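Local coordinates for Xaa-Pro dipeptidase (Pyrococcus horikoshii, PDB 1WY2) that splits dipeptides with a C-terminal proline and a nonpolar N-terminal residue, as a two-metal, cobalt-dependent, homodimeric prolidase of the M24B peptidase family, at the interface of chains A and B. Coordinates in Å, arbitrary orientation; residue numbers count along the deposited sequence, not the author numbering. Chains: chain A/B, Xaa-Pro dipeptidase.

The interface of chains A and B. Residues chain A 40-41, 59-60; chain B 194-195.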
loop_
_atom_site.group_PDB
_atom_site.type_symbol
_atom_site.label_atom_id
_atom_site.label_comp_id
_atom_site.label_asym_id
_atom_site.label_seq_id
_atom_site.Cartn_x
_atom_site.Cartn_y
_atom_site.Cartn_z
ATOM N N LEU A 40 -13.263 1.413 -1.073
ATOM C CA LEU A 40 -12.093 0.631 -1.484
ATOM C C LEU A 40 -11.737 0.923 -2.939
ATOM O O LEU A 40 -10.589 1.133 -3.308
ATOM C CB LEU A 40 -12.405 -0.860 -1.336
ATOM C CG LEU A 40 -12.723 -1.260 0.103
ATOM C CD1 LEU A 40 -14.113 -0.790 0.541
ATOM C CD2 LEU A 40 -12.691 -2.772 0.310
ATOM N N ALA A 41 -12.779 0.888 -3.781
ATOM C CA ALA A 41 -12.612 1.340 -5.145
ATOM C C ALA A 41 -12.434 2.861 -5.161
ATOM O O ALA A 41 -11.991 3.484 -4.205
ATOM C CB ALA A 41 -13.874 0.981 -5.923
ATOM N N LEU A 59 -20.231 -0.641 -7.153
ATOM C CA LEU A 59 -19.766 -1.623 -6.176
ATOM C C LEU A 59 -19.279 -0.988 -4.873
ATOM O O LEU A 59 -18.574 -1.627 -4.093
ATOM C CB LEU A 59 -18.640 -2.471 -6.776
ATOM C CG LEU A 59 -18.998 -3.383 -7.955
ATOM C CD1 LEU A 59 -17.733 -4.041 -8.495
ATOM C CD2 LEU A 59 -20.002 -4.436 -7.504
ATOM N N GLU A 60 -19.658 0.266 -4.642
ATOM C CA GLU A 60 -19.251 0.976 -3.432
ATOM C C GLU A 60 -20.379 1.824 -2.868
ATOM O O GLU A 60 -20.323 2.259 -1.718
ATOM C CB GLU A 60 -18.053 1.884 -3.732
ATOM C CG GLU A 60 -16.784 1.139 -4.078
ATOM C CD GLU A 60 -16.240 0.358 -2.902
ATOM O OE1 GLU A 60 -17.011 -0.399 -2.279
ATOM O OE2 GLU A 60 -15.040 0.496 -2.600
ATOM N N PRO B 194 -19.520 -6.648 -2.407
ATOM C CA PRO B 194 -18.485 -6.316 -3.393
ATOM C C PRO B 194 -17.065 -6.739 -3.000
ATOM O O PRO B 194 -16.412 -7.478 -3.736
ATOM C CB PRO B 194 -18.628 -4.805 -3.535
ATOM C CG PRO B 194 -20.109 -4.605 -3.354
ATOM C CD PRO B 194 -20.398 -5.488 -2.161
ATOM N N HIS B 195 -16.590 -6.271 -1.847
ATOM C CA HIS B 195 -15.242 -6.609 -1.375
ATOM C C HIS B 195 -15.309 -6.982 0.103
ATOM O O HIS B 195 -14.851 -6.225 0.959
ATOM C CB HIS B 195 -14.304 -5.409 -1.534
ATOM C CG HIS B 195 -14.561 -4.592 -2.762
ATOM N ND1 HIS B 195 -14.507 -5.119 -4.034
ATOM C CD2 HIS B 195 -14.869 -3.282 -2.909
ATOM C CE1 HIS B 195 -14.769 -4.168 -4.914
ATOM N NE2 HIS B 195 -14.993 -3.043 -4.257
#
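B:His195 and B:Pro194 meet A:Leu40, A:Leu59 and A:Glu60 in a small patch of the two-fold homodimer interface, which helps hold the two prolidase subunits together. The twin patch has the chains exchanged. Chain A uses its creatinase/prolidase N-terminal domain: a loop with A:Leu40 and A:Ala41, and the start of helix 58-67. Chain B uses a loop of its M24 metallopeptidase domain. The histidine of this Pro-His segment is conserved in M24 enzymes and probably takes part in catalysis, so the partner subunit may help shape the active-site surroundings.

B:His195 fits between A:Leu40 and A:Glu60 and has the most surface hidden in the patch. A:Leu40 runs past it in the opposite direction. Its methyl CD2 lies 3.6 Å from B:His195 CB, and its CB lies 3.8 Å from ring atom CD2. The CD2-NE2 edge of the imidazole points at the flat of the A:Glu60 carboxylate, with the two planes 84° apart. Carboxylate carbon CD sits in the ring plane, 3.9 Å from B:His195 CD2. The two groups form no hydrogen bond; the contact is edge to face, perhaps partly electrostatic.

The A:Glu60 chain reaches towards the A:Leu40 loop and bends at chi2 (-67°), which brings the flat of the carboxylate over the B:His195 ring edge. Its OE2 accepts a hydrogen bond from the backbone N of A:Ala41 at 2.6 Å, on its anti side and somewhat out of the carboxylate plane. The bond ties loop to helix within chain A and probably limits rotation of the carboxylate. OE1 lies 2.7 Å from A:Leu59 O, an approach that may disfavour the charged form.

B:Pro194 packs against A:Leu59, the residue before A:Glu60 in helix 58-67. Its CB lies 3.2 Å from the backbone O of A:Leu59 and 4.0 Å from A:Leu59 CB. The same proline CB covers one face of the B:His195 ring, 4.0 Å above its centre, which probably helps fix the ring orientation.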